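Local coordinates for protein 2-hydroxyhepta-2,4-diene-1,7-dioate isomerase (Mycobacterium marinum, PDB 3QDF) that binds zinc and is probably an isomerase or hydrolase of the fumarylacetoacetate hydrolase family, named for a step of homoprotocatechuate breakdown, at residues 19-24 and 31-36; 5-10 and 179-184. All coordinates share one frame; numbering follows the deposited sequence. Where two conformers were deposited one is given.

Contact 1. Residues 19-24 and 31-36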
ATOM      1  N   ALA A  19      14.673  -0.577  -7.380  1.00 21.71           N
ATOM      2  CA  ALA A  19      15.766  -1.271  -6.708  1.00 22.65           C
ATOM      3  C   ALA A  19      15.308  -2.550  -6.050  1.00 22.18           C
ATOM      4  O   ALA A  19      14.192  -2.637  -5.571  1.00 21.58           O
ATOM      5  CB  ALA A  19      16.447  -0.360  -5.669  1.00 22.57           C
ATOM      6  N   SER A  20      16.188  -3.544  -6.020  1.00 23.43           N
ATOM      7  CA  SER A  20      15.986  -4.689  -5.143  1.00 23.60           C
ATOM      8  C   SER A  20      16.572  -4.347  -3.778  1.00 24.56           C
ATOM      9  O   SER A  20      17.776  -4.072  -3.657  1.00 24.93           O
ATOM     10  CB  SER A  20      16.663  -5.933  -5.690  1.00 24.39           C
ATOM     11  OG  SER A  20      16.400  -7.047  -4.864  1.00 24.43           O
ATOM     12  N   ILE A  21      15.717  -4.369  -2.762  1.00 24.08           N
ATOM     13  CA  ILE A  21      16.100  -3.995  -1.404  1.00 25.27           C
ATOM     14  C   ILE A  21      16.433  -5.270  -0.629  1.00 26.67           C
ATOM     15  O   ILE A  21      15.547  -6.048  -0.279  1.00 25.89           O
ATOM     16  CB  ILE A  21      14.973  -3.195  -0.684  1.00 24.43           C
ATOM     17  CG1 ILE A  21      14.452  -2.032  -1.549  1.00 23.96           C
ATOM     18  CG2 ILE A  21      15.419  -2.752   0.720  1.00 24.32           C
ATOM     19  CD1 ILE A  21      15.478  -1.015  -1.949  1.00 27.58           C
ATOM     20  N   GLU A  22      17.725  -5.467  -0.367  1.00 28.57           N
ATOM     21  CA  GLU A  22      18.232  -6.733   0.147  1.00 30.32           C
ATOM     22  C   GLU A  22      18.653  -6.624   1.606  1.00 31.21           C
ATOM     23  O   GLU A  22      19.080  -5.559   2.046  1.00 31.86           O
ATOM     24  CB  GLU A  22      19.422  -7.203  -0.716  1.00 31.77           C
ATOM     25  CG  GLU A  22      19.002  -7.693  -2.117  1.00 32.83           C
ATOM     26  CD  GLU A  22      20.173  -7.873  -3.084  1.00 37.19           C
ATOM     27  OE1 GLU A  22      21.354  -7.648  -2.704  1.00 38.24           O
ATOM     28  OE2 GLU A  22      19.897  -8.240  -4.248  1.00 39.03           O
ATOM     29  N   GLY A  23      18.529  -7.722   2.349  1.00 31.96           N
ATOM     30  CA  GLY A  23      19.007  -7.774   3.738  1.00 33.48           C
ATOM     31  C   GLY A  23      17.948  -8.215   4.735  1.00 33.66           C
ATOM     32  O   GLY A  23      16.780  -8.392   4.377  1.00 32.41           O
ATOM     33  N   GLU A  24      18.370  -8.394   5.985  1.00 34.93           N
ATOM     34  CA  GLU A  24      17.475  -8.750   7.082  1.00 35.36           C
ATOM     35  C   GLU A  24      16.470  -7.633   7.360  1.00 34.13           C
ATOM     36  O   GLU A  24      16.842  -6.465   7.538  1.00 33.35           O
ATOM     37  CB  GLU A  24      18.288  -9.043   8.343  1.00 37.33           C
ATOM     38  CG  GLU A  24      18.462 -10.523   8.683  1.00 40.26           C
ATOM     39  CD  GLU A  24      19.043 -10.703  10.081  1.00 45.77           C
ATOM     40  OE1 GLU A  24      20.281 -10.571  10.215  1.00 48.80           O
ATOM     41  OE2 GLU A  24      18.278 -10.959  11.052  1.00 46.11           O
ATOM     42  N   MET A  31      20.433  -2.434   5.054  1.00 35.55           N
ATOM     43  CA  MET A  31      19.919  -3.063   3.847  1.00 33.65           C
ATOM     44  C   MET A  31      20.620  -2.456   2.626  1.00 33.08           C
ATOM     45  O   MET A  31      21.084  -1.310   2.663  1.00 33.46           O
ATOM     46  CB  MET A  31      18.401  -2.887   3.745  1.00 32.41           C
ATOM     47  CG  MET A  31      17.563  -3.842   4.602  1.00 32.44           C
ATOM     48  SD  MET A  31      15.799  -3.481   4.359  1.00 30.44           S
ATOM     49  CE  MET A  31      15.028  -4.883   5.130  1.00 30.84           C
ATOM     50  N   THR A  32      20.736  -3.242   1.568  1.00 32.38           N
ATOM     51  CA  THR A  32      21.383  -2.783   0.333  1.00 32.88           C
ATOM     52  C   THR A  32      20.300  -2.519  -0.715  1.00 31.02           C
ATOM     53  O   THR A  32      19.457  -3.381  -0.960  1.00 31.03           O
ATOM     54  CB  THR A  32      22.358  -3.836  -0.211  1.00 33.55           C
ATOM     55  OG1 THR A  32      23.299  -4.183   0.807  1.00 35.94           O
ATOM     56  CG2 THR A  32      23.113  -3.303  -1.428  1.00 35.58           C
ATOM     57  N   ALA A  33      20.317  -1.322  -1.297  1.00 30.08           N
ATOM     58  CA  ALA A  33      19.472  -0.986  -2.436  1.00 28.50           C
ATOM     59  C   ALA A  33      20.223  -1.295  -3.739  1.00 28.51           C
ATOM     60  O   ALA A  33      21.074  -0.520  -4.150  1.00 29.25           O
ATOM     61  CB  ALA A  33      19.072   0.495  -2.383  1.00 27.31           C
ATOM     62  N   ARG A  34      19.890  -2.420  -4.373  1.00 27.93           N
ATOM     63  CA  ARG A  34      20.535  -2.859  -5.612  0.60 28.35           C
ATOM     64  C   ARG A  34      19.771  -2.311  -6.822  1.00 27.59           C
ATOM     65  O   ARG A  34      18.661  -2.768  -7.132  1.00 26.64           O
ATOM     66  CB  ARG A  34      20.581  -4.386  -5.639  0.60 28.64           C
ATOM     67  CG  ARG A  34      21.255  -4.995  -6.856  0.60 30.53           C
ATOM     68  CD  ARG A  34      21.628  -6.469  -6.598  0.60 32.93           C
ATOM     69  NE  ARG A  34      22.257  -6.662  -5.289  0.60 33.76           N
ATOM     70  CZ  ARG A  34      23.564  -6.583  -5.052  0.60 34.40           C
ATOM     71  NH1 ARG A  34      24.415  -6.316  -6.034  0.60 35.64           N
ATOM     72  NH2 ARG A  34      24.020  -6.765  -3.826  0.60 33.68           N
ATOM     73  N   GLU A  35      20.356  -1.316  -7.484  1.00 26.96           N
ATOM     74  CA  GLU A  35      19.700  -0.595  -8.569  1.00 26.89           C
ATOM     75  C   GLU A  35      19.283  -1.493  -9.741  1.00 26.18           C
ATOM     76  O   GLU A  35      20.078  -2.269 -10.270  1.00 26.93           O
ATOM     77  CB  GLU A  35      20.593   0.551  -9.072  1.00 28.04           C
ATOM     78  CG  GLU A  35      19.866   1.601  -9.905  1.00 28.59           C
ATOM     79  CD  GLU A  35      20.798   2.658 -10.503  1.00 32.54           C
ATOM     80  OE1 GLU A  35      21.967   2.353 -10.864  1.00 32.61           O
ATOM     81  OE2 GLU A  35      20.339   3.811 -10.629  1.00 34.14           O
ATOM     82  N   ILE A  36      18.023  -1.382 -10.119  1.00 25.24           N
ATOM     83  CA  ILE A  36      17.469  -2.114 -11.247  1.00 25.56           C
ATOM     84  C   ILE A  36      17.624  -1.258 -12.504  1.00 26.48           C
ATOM     85  O   ILE A  36      17.393  -0.035 -12.480  1.00 25.68           O
ATOM     86  CB  ILE A  36      15.977  -2.523 -10.972  1.00 24.56           C
ATOM     87  CG1 ILE A  36      15.964  -3.740 -10.032  1.00 24.36           C
ATOM     88  CG2 ILE A  36      15.216  -2.847 -12.254  1.00 23.40           C
ATOM     89  CD1 ILE A  36      14.674  -3.960  -9.341  1.00 19.34           C
TER
HETATM   90  O   HOH W   1      22.202  -6.288   2.404  1.00 34.49           O
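Glu22 and Arg34 meet on one face of an antiparallel beta hairpin, where, in one of two conformers of Arg34, the guanidinium grips the carboxylate side-on. In this conformer both Arg34 NE, at 2.9 Å, and Arg34 NH2 donate to the single oxygen Glu22 OE1, which they reach on its syn side. The two planes are 27° apart; Glu22 OE1 lies close to the guanidinium plane, while NE stands 33° out of the carboxylate plane. The bend of Arg34 at chi3 (-45°) turns NE back from a fully extended course. Ser20, Thr32 and Ile36 share this face. A water joins Thr32 OG1 to Glu22 O, weakly at the latter, and Ile36 CD1 reaches the Ala19-Ser20 peptide, 3.6 Å from Ala19 C.

The other face is mostly apolar. Ile21 CD1 packs 3.9 Å from Ala33 CB, and Ile21 CG2 lies 3.7 Å from Met31 SD, the two side chains crossing at about a right angle. Met31 CE continues to Glu24 O, 3.4 Å away. Glu35 OE1, also here, is held by Thr47 and Arg49 of strand 45-52.

Hydrogen-bonded pairs Ser20-Arg34 and Glu22-Thr32 fix the register through four backbone bonds. Ala19 and Ala33 face Ile10, Ile21 and Met31 face Trp180; this side is buried against the fold, whereas the partly exposed Glu22-Arg34 bridge can meet solvent and, with Arg34 in two conformers, is probably not permanent.

Contact 2. Residues 5-10 and 179-184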
ATOM      1  N   MET A   5      11.964 -11.280  -4.200  1.00 34.20           N
ATOM      2  CA  MET A   5      12.575  -9.971  -3.908  1.00 32.63           C
ATOM      3  C   MET A   5      11.691  -8.919  -3.214  1.00 29.71           C
ATOM      4  O   MET A   5      10.473  -9.056  -3.140  1.00 27.81           O
ATOM      5  CB  MET A   5      13.227  -9.370  -5.181  1.00 33.06           C
ATOM      6  CG  MET A   5      12.279  -8.679  -6.169  1.00 34.20           C
ATOM      7  SD  MET A   5      13.200  -7.860  -7.529  1.00 38.36           S
ATOM      8  CE  MET A   5      13.386  -6.236  -6.881  1.00 39.52           C
ATOM      9  N   ARG A   6      12.341  -7.881  -2.702  1.00 28.04           N
ATOM     10  CA  ARG A   6      11.648  -6.683  -2.258  1.00 26.93           C
ATOM     11  C   ARG A   6      11.908  -5.623  -3.303  1.00 25.91           C
ATOM     12  O   ARG A   6      13.039  -5.132  -3.412  1.00 26.76           O
ATOM     13  CB  ARG A   6      12.188  -6.177  -0.918  1.00 27.04           C
ATOM     14  CG  ARG A   6      12.197  -7.150   0.206  1.00 27.53           C
ATOM     15  CD  ARG A   6      12.557  -6.366   1.485  1.00 29.12           C
ATOM     16  NE  ARG A   6      12.725  -7.253   2.627  1.00 30.47           N
ATOM     17  CZ  ARG A   6      13.883  -7.767   3.019  1.00 30.94           C
ATOM     18  NH1 ARG A   6      15.006  -7.486   2.364  1.00 32.91           N
ATOM     19  NH2 ARG A   6      13.915  -8.566   4.074  1.00 30.01           N
ATOM     20  N   LEU A   7      10.879  -5.284  -4.075  1.00 24.16           N
ATOM     21  CA  LEU A   7      10.993  -4.251  -5.090  1.00 23.61           C
ATOM     22  C   LEU A   7      10.589  -2.909  -4.512  1.00 22.41           C
ATOM     23  O   LEU A   7       9.466  -2.751  -4.034  1.00 21.28           O
ATOM     24  CB  LEU A   7      10.096  -4.580  -6.294  1.00 23.66           C
ATOM     25  CG  LEU A   7      10.121  -3.526  -7.408  1.00 24.01           C
ATOM     26  CD1 LEU A   7      11.492  -3.570  -8.130  1.00 25.00           C
ATOM     27  CD2 LEU A   7       8.970  -3.700  -8.398  1.00 22.82           C
ATOM     28  N   GLY A   8      11.499  -1.945  -4.574  1.00 22.64           N
ATOM     29  CA  GLY A   8      11.212  -0.576  -4.143  1.00 21.55           C
ATOM     30  C   GLY A   8      11.674   0.468  -5.158  1.00 22.52           C
ATOM     31  O   GLY A   8      12.216   0.141  -6.224  1.00 22.34           O
ATOM     32  N   ARG A   9      11.444   1.733  -4.827  1.00 21.63           N
ATOM     33  CA  ARG A   9      11.923   2.836  -5.627  1.00 22.40           C
ATOM     34  C   ARG A   9      12.753   3.752  -4.744  1.00 23.83           C
ATOM     35  O   ARG A   9      12.431   3.962  -3.570  1.00 22.94           O
ATOM     36  CB  ARG A   9      10.757   3.598  -6.237  1.00 21.14           C
ATOM     37  CG  ARG A   9      10.162   2.913  -7.443  1.00 20.97           C
ATOM     38  CD  ARG A   9       8.876   3.605  -7.917  1.00 21.27           C
ATOM     39  NE  ARG A   9       9.134   4.890  -8.593  1.00 20.92           N
ATOM     40  CZ  ARG A   9       8.903   6.093  -8.064  1.00 21.48           C
ATOM     41  NH1 ARG A   9       8.418   6.220  -6.835  1.00 19.38           N
ATOM     42  NH2 ARG A   9       9.159   7.185  -8.775  1.00 23.65           N
ATOM     43  N   ILE A  10      13.826   4.285  -5.315  1.00 25.47           N
ATOM     44  CA  ILE A  10      14.786   5.063  -4.553  1.00 27.89           C
ATOM     45  C   ILE A  10      15.208   6.328  -5.303  1.00 29.67           C
ATOM     46  O   ILE A  10      15.229   6.360  -6.543  1.00 29.76           O
ATOM     47  CB  ILE A  10      16.071   4.228  -4.182  1.00 28.57           C
ATOM     48  CG1 ILE A  10      16.839   3.797  -5.454  1.00 29.23           C
ATOM     49  CG2 ILE A  10      15.704   3.039  -3.267  1.00 28.24           C
ATOM     50  CD1 ILE A  10      18.228   3.164  -5.209  1.00 30.70           C
ATOM     51  N   PRO A 179       6.540  -0.237   2.529  1.00 19.14           N
ATOM     52  CA  PRO A 179       7.798   0.373   2.139  1.00 19.21           C
ATOM     53  C   PRO A 179       8.377  -0.164   0.821  1.00 19.26           C
ATOM     54  O   PRO A 179       9.261   0.469   0.234  1.00 19.99           O
ATOM     55  CB  PRO A 179       8.727  -0.011   3.304  1.00 20.25           C
ATOM     56  CG  PRO A 179       8.210  -1.316   3.754  1.00 20.54           C
ATOM     57  CD  PRO A 179       6.720  -1.212   3.626  1.00 19.19           C
ATOM     58  N   TRP A 180       7.896  -1.324   0.383  1.00 18.57           N
ATOM     59  CA  TRP A 180       8.406  -2.012  -0.817  1.00 19.38           C
ATOM     60  C   TRP A 180       7.430  -3.127  -1.127  1.00 18.88           C
ATOM     61  O   TRP A 180       6.524  -3.412  -0.332  1.00 19.31           O
ATOM     62  CB  TRP A 180       9.827  -2.592  -0.611  1.00 19.36           C
ATOM     63  CG  TRP A 180      10.032  -3.180   0.742  1.00 20.25           C
ATOM     64  CD1 TRP A 180       9.383  -4.267   1.273  1.00 20.77           C
ATOM     65  CD2 TRP A 180      10.928  -2.707   1.764  1.00 19.26           C
ATOM     66  NE1 TRP A 180       9.815  -4.490   2.565  1.00 21.94           N
ATOM     67  CE2 TRP A 180      10.761  -3.548   2.887  1.00 20.80           C
ATOM     68  CE3 TRP A 180      11.833  -1.642   1.848  1.00 20.36           C
ATOM     69  CZ2 TRP A 180      11.467  -3.360   4.066  1.00 21.77           C
ATOM     70  CZ3 TRP A 180      12.539  -1.455   3.029  1.00 22.57           C
ATOM     71  CH2 TRP A 180      12.356  -2.314   4.120  1.00 22.43           C
ATOM     72  N   ILE A 181       7.638  -3.776  -2.261  1.00 18.83           N
ATOM     73  CA  ILE A 181       6.728  -4.807  -2.752  1.00 18.62           C
ATOM     74  C   ILE A 181       7.432  -6.156  -2.633  1.00 20.11           C
ATOM     75  O   ILE A 181       8.528  -6.330  -3.175  1.00 21.35           O
ATOM     76  CB  ILE A 181       6.346  -4.511  -4.228  1.00 17.83           C
ATOM     77  CG1 ILE A 181       5.584  -3.174  -4.320  1.00 17.51           C
ATOM     78  CG2 ILE A 181       5.545  -5.657  -4.852  1.00 16.71           C
ATOM     79  CD1 ILE A 181       5.609  -2.517  -5.716  1.00 17.31           C
ATOM     80  N   VAL A 182       6.820  -7.108  -1.929  1.00 20.31           N
ATOM     81  CA  VAL A 182       7.456  -8.407  -1.752  1.00 21.96           C
ATOM     82  C   VAL A 182       6.840  -9.368  -2.742  1.00 22.80           C
ATOM     83  O   VAL A 182       5.617  -9.559  -2.760  1.00 22.08           O
ATOM     84  CB  VAL A 182       7.381  -8.929  -0.286  1.00 22.46           C
ATOM     85  CG1 VAL A 182       8.053 -10.323  -0.160  1.00 22.85           C
ATOM     86  CG2 VAL A 182       8.073  -7.942   0.648  1.00 22.32           C
ATOM     87  N   THR A 183       7.689  -9.966  -3.571  1.00 24.46           N
ATOM     88  CA  THR A 183       7.200 -10.764  -4.694  1.00 26.44           C
ATOM     89  C   THR A 183       6.878 -12.213  -4.358  1.00 29.18           C
ATOM     90  O   THR A 183       6.158 -12.882  -5.117  1.00 30.40           O
ATOM     91  CB  THR A 183       8.201 -10.798  -5.842  1.00 26.39           C
ATOM     92  OG1 THR A 183       9.379 -11.442  -5.374  1.00 26.01           O
ATOM     93  CG2 THR A 183       8.516  -9.360  -6.344  1.00 25.02           C
ATOM     94  N   ASP A 184       7.396 -12.726  -3.251  1.00 31.02           N
ATOM     95  CA  ASP A 184       7.251 -14.161  -3.027  1.00 34.01           C
ATOM     96  C   ASP A 184       6.358 -14.521  -1.850  1.00 34.45           C
ATOM     97  O   ASP A 184       6.253 -15.689  -1.502  1.00 36.33           O
ATOM     98  CB  ASP A 184       8.628 -14.841  -2.888  1.00 35.63           C
ATOM     99  CG  ASP A 184       9.538 -14.165  -1.846  1.00 37.96           C
ATOM    100  OD1 ASP A 184       9.388 -12.967  -1.535  1.00 39.30           O
ATOM    101  OD2 ASP A 184      10.461 -14.839  -1.356  1.00 43.53           O
TER
HETATM  102  O   HOH W   2       9.872   1.774  -2.282  1.00 13.51           O
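Leu7 N donates to Ile181 O at 2.7 Å, and Ile181 N returns an equally short bond to Leu7 O, closing the hydrogen-bonded pair of two antiparallel strands. Beyond it, Met5 is held twice by Thr183: Met5 N gives its hydrogen to Thr183 OG1 at 2.8 Å, and Thr183 N donates to Met5 O. With chi1 at 63°, Thr183 OG1 sits between its own backbone N and carbonyl carbon, where it accepts this N-H, and CG2 packs 3.8 Å from Met5 CG.

On the face carrying Arg6 and Val182, the extended Arg6 chain runs beside the Trp180 indole, pointing the same way. Arg6 CD lies over one indole face, 3.6 Å from the centroid of the five-membered ring and 17° off its normal, a CH-pi contact. Pro179 CG covers the opposite face, sandwiching the ring. The guanidinium plane is 55° from the ring plane; Arg6 NH1 bonds to Ile21 O and Gly23 O, and Trp180 NE1 to Ile256 O. At the Gly8 end a water links Arg9 N with Pro179 O.

The contact joins strand 6-12 of the N-terminal region to strand 175-182 of the FAA hydrolase region. On their other edges these strands pair with 15-22 and 144-155, and Leu145 packs on both Leu7 and Ile181.

Strand 6-12 ties the two contacts together: it pairs with strand 15-22 of contact 1 and with strand 175-182 of contact 2. Contact 1, within the N-terminal region, is the more peripheral, its centre about 19 Å from the centre of the chain and its salt-bridge face partly exposed. Contact 2, its centre about 11 Å from the centre of the chain, joins regions 169 residues apart, with its exposed end at Asp184. Their arginines differ: one makes a salt bridge within its contact, whereas the other lends its aliphatic chain to an indole and its charged end to hairpin carbonyls. Between the contacts, Ile36 CD1 packs against Leu7 CD1 at 3.4 Å, and Met31 touches Trp180.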